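Local coordinates for protein ribonuclease VapC (Caulobacter crescentus, PDB 5K8J) that probably acts as the toxic, magnesium-dependent ribonuclease of a VapBC toxin-antitoxin system, at residues R96-Q101 with A107-F112. Residues are numbered along the deposited sequence; the frame is centred on the assembly and turned at random.
Sequences RMIAAQ and ATFVTF
A99 on the helix and F109 on the strand bring the two backbones closest, with their CA atoms 6.7 Å apart. Segment 96-101 is one and a half turns of helix 93-104. Within it, A100 N hydrogen-bonds to R96 O at 2.8 Å. Segment 107-112 contains strand 108-111 and one residue of loop at each end. The helix runs into the strand through a short connection, and no hydrogen bond joins the two segments.

The contact is small, apolar and buried. Its centre is one pair, I98 and F109, whose side chains cross at about a right angle. The CG2 methyl of I98 lies 3.5 Å from F109 CE2. It comes in at the ring edge, near the ring plane, and does not sit over a face. The chi1 of I98, -58°, puts CG2 anti to the backbone N, and it is this branch that meets the ring. The CB of F109 points toward the helix. With CG anti to the backbone N (chi1 -174°), the ring carries on from there and CE2 reaches I98. A99 N is a looser neighbour of F109 CE2, at 4.4 Å.

The pair joins a helix to the parallel sheet of the PIN domain. It lies beside the probable metal site: F109 touches D6 and T111 OG1 hydrogen-bonds to D6 OD2, while D95, the other predicted magnesium ligand, directly precedes segment 96-101. The F109 ring also meets F117, with the planes at about 45°. Strand 108-111 runs between strands 3-5 and 125-127, where T108 and V110 pair with V4 and F109 pairs with L126, and I98 packs on V4 of strand 3-5 and on T7 of helix 7-15.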
ATOM      1  N   ARG B  96       2.121 -12.982 -16.446  1.00 10.55           N
ATOM      2  CA  ARG B  96       2.649 -11.937 -15.584  1.00  9.39           C
ATOM      3  C   ARG B  96       1.875 -11.800 -14.266  1.00 11.09           C
ATOM      4  O   ARG B  96       2.449 -11.432 -13.232  1.00 11.86           O
ATOM      5  CB  ARG B  96       2.669 -10.636 -16.392  1.00 12.68           C
ATOM      6  CG  ARG B  96       3.732 -10.630 -17.465  1.00 13.74           C
ATOM      7  CD  ARG B  96       3.500  -9.505 -18.439  1.00 14.19           C
ATOM      8  NE  ARG B  96       4.626  -9.383 -19.355  1.00 13.57           N
ATOM      9  CZ  ARG B  96       4.810  -8.333 -20.150  1.00 14.02           C
ATOM     10  NH1 ARG B  96       3.937  -7.356 -20.121  1.00 14.47           N
ATOM     11  NH2 ARG B  96       5.874  -8.240 -20.949  1.00 14.79           N
HETATM   12  N   MSE B  97       0.575 -12.119 -14.251  1.00 10.65           N
HETATM   13  CA  MSE B  97      -0.189 -12.147 -13.012  1.00 10.16           C
HETATM   14  C   MSE B  97       0.369 -13.209 -12.065  1.00  8.26           C
HETATM   15  O   MSE B  97       0.550 -12.941 -10.882  1.00 11.46           O
HETATM   16  CB  MSE B  97      -1.675 -12.415 -13.298  1.00 10.62           C
HETATM   17  CG  MSE B  97      -2.399 -11.231 -13.927  1.00  9.57           C
HETATM   18 SE   MSE B  97      -4.274 -11.706 -14.290  0.87 15.86          SE
HETATM   19  CE  MSE B  97      -4.924 -11.641 -12.545  1.00 16.72           C
ATOM     20  N   ILE B  98       0.610 -14.408 -12.597  1.00 10.51           N
ATOM     21  CA  ILE B  98       1.115 -15.462 -11.723  1.00 10.89           C
ATOM     22  C   ILE B  98       2.541 -15.140 -11.267  1.00 10.12           C
ATOM     23  O   ILE B  98       2.895 -15.305 -10.085  1.00 12.41           O
ATOM     24  CB  ILE B  98       1.009 -16.826 -12.422  1.00 12.56           C
ATOM     25  CG1 ILE B  98      -0.458 -17.091 -12.808  1.00 13.15           C
ATOM     26  CG2 ILE B  98       1.546 -17.916 -11.469  1.00 12.52           C
ATOM     27  CD1 ILE B  98      -0.673 -18.342 -13.599  1.00 16.68           C
ATOM     28  N   ALA B  99       3.379 -14.664 -12.182  1.00 12.26           N
ATOM     29  CA  ALA B  99       4.716 -14.240 -11.788  1.00  9.56           C
ATOM     30  C   ALA B  99       4.676 -13.137 -10.736  1.00 13.35           C
ATOM     31  O   ALA B  99       5.503 -13.113  -9.816  1.00 11.82           O
ATOM     32  CB  ALA B  99       5.495 -13.767 -13.016  1.00 11.59           C
ATOM     33  N   ALA B 100       3.716 -12.211 -10.852  1.00 10.75           N
ATOM     34  CA  ALA B 100       3.558 -11.142  -9.865  1.00 10.37           C
ATOM     35  C   ALA B 100       3.273 -11.698  -8.474  1.00 12.45           C
ATOM     36  O   ALA B 100       3.729 -11.159  -7.464  1.00 12.25           O
ATOM     37  CB  ALA B 100       2.428 -10.200 -10.313  1.00 13.81           C
ATOM     38  N   GLN B 101       2.512 -12.782  -8.398  1.00 11.69           N
ATOM     39  CA  GLN B 101       2.242 -13.382  -7.106  1.00 12.25           C
ATOM     40  C   GLN B 101       3.497 -14.023  -6.534  1.00  9.61           C
ATOM     41  O   GLN B 101       3.742 -13.953  -5.331  1.00 12.52           O
ATOM     42  CB  GLN B 101       1.165 -14.435  -7.260  1.00 11.70           C
ATOM     43  CG  GLN B 101      -0.165 -13.840  -7.661  1.00 10.10           C
ATOM     44  CD  GLN B 101      -1.193 -14.915  -7.869  1.00 13.46           C
ATOM     45  OE1 GLN B 101      -1.224 -15.527  -8.916  1.00 14.36           O
ATOM     46  NE2 GLN B 101      -2.050 -15.149  -6.872  1.00 14.90           N
ATOM     47  N   ALA B 107       8.872 -16.084  -3.947  1.00 12.83           N
ATOM     48  CA  ALA B 107       8.874 -17.495  -4.313  1.00 14.23           C
ATOM     49  C   ALA B 107       9.488 -17.678  -5.694  1.00 13.45           C
ATOM     50  O   ALA B 107       9.393 -16.791  -6.551  1.00 15.16           O
ATOM     51  CB  ALA B 107       7.450 -18.050  -4.316  1.00 13.49           C
ATOM     52  N   THR B 108      10.095 -18.843  -5.912  1.00 12.20           N
ATOM     53  CA  THR B 108      10.630 -19.193  -7.221  1.00 12.29           C
ATOM     54  C   THR B 108       9.526 -19.736  -8.113  1.00 14.38           C
ATOM     55  O   THR B 108       8.678 -20.519  -7.672  1.00 15.36           O
ATOM     56  CB  THR B 108      11.753 -20.199  -7.039  1.00 13.04           C
ATOM     57  OG1 THR B 108      12.828 -19.566  -6.327  1.00 15.30           O
ATOM     58  CG2 THR B 108      12.290 -20.741  -8.372  1.00 14.29           C
ATOM     59  N   PHE B 109       9.510 -19.259  -9.355  1.00 12.39           N
ATOM     60  CA  PHE B 109       8.497 -19.600 -10.353  1.00 12.42           C
ATOM     61  C   PHE B 109       8.998 -20.758 -11.215  1.00 13.01           C
ATOM     62  O   PHE B 109      10.079 -20.678 -11.824  1.00 14.97           O
ATOM     63  CB  PHE B 109       8.168 -18.372 -11.201  1.00 13.13           C
ATOM     64  CG  PHE B 109       7.043 -18.577 -12.157  1.00 15.69           C
ATOM     65  CD1 PHE B 109       7.294 -18.692 -13.498  1.00 14.98           C
ATOM     66  CD2 PHE B 109       5.745 -18.691 -11.714  1.00 26.94           C
ATOM     67  CE1 PHE B 109       6.257 -18.898 -14.386  1.00 16.70           C
ATOM     68  CE2 PHE B 109       4.707 -18.886 -12.617  1.00 24.20           C
ATOM     69  CZ  PHE B 109       4.963 -18.979 -13.933  1.00 20.20           C
ATOM     70  N   VAL B 110       8.213 -21.836 -11.273  1.00 11.93           N
ATOM     71  CA  VAL B 110       8.573 -23.070 -11.967  1.00 12.47           C
ATOM     72  C   VAL B 110       7.707 -23.207 -13.214  1.00 12.29           C
ATOM     73  O   VAL B 110       6.469 -23.209 -13.116  1.00 12.47           O
ATOM     74  CB  VAL B 110       8.354 -24.280 -11.056  1.00 14.67           C
ATOM     75  CG1 VAL B 110       8.706 -25.551 -11.782  1.00 15.36           C
ATOM     76  CG2 VAL B 110       9.183 -24.141  -9.798  1.00 16.10           C
ATOM     77  N   THR B 111       8.341 -23.314 -14.372  1.00 12.63           N
ATOM     78  CA  THR B 111       7.593 -23.201 -15.619  1.00 17.26           C
ATOM     79  C   THR B 111       8.236 -23.996 -16.743  1.00 13.83           C
ATOM     80  O   THR B 111       9.453 -24.227 -16.781  1.00 14.74           O
ATOM     81  CB  THR B 111       7.432 -21.731 -16.047  1.00 16.39           C
ATOM     82  OG1 THR B 111       6.684 -21.661 -17.273  1.00 16.81           O
ATOM     83  CG2 THR B 111       8.754 -21.083 -16.277  1.00 14.60           C
ATOM     84  N   PHE B 112       7.383 -24.458 -17.661  1.00 15.10           N
ATOM     85  CA  PHE B 112       7.869 -24.997 -18.924  1.00 17.67           C
ATOM     86  C   PHE B 112       8.158 -23.928 -19.970  1.00 22.15           C
ATOM     87  O   PHE B 112       8.679 -24.261 -21.038  1.00 22.26           O
ATOM     88  CB  PHE B 112       6.824 -25.923 -19.553  1.00 23.78           C
ATOM     89  CG  PHE B 112       6.444 -27.104 -18.728  1.00 19.62           C
ATOM     90  CD1 PHE B 112       7.380 -27.837 -18.040  1.00 24.78           C
ATOM     91  CD2 PHE B 112       5.125 -27.520 -18.714  1.00 26.48           C
ATOM     92  CE1 PHE B 112       6.990 -28.955 -17.296  1.00 33.96           C
ATOM     93  CE2 PHE B 112       4.735 -28.621 -17.979  1.00 28.50           C
ATOM     94  CZ  PHE B 112       5.660 -29.330 -17.266  1.00 28.31           C
TER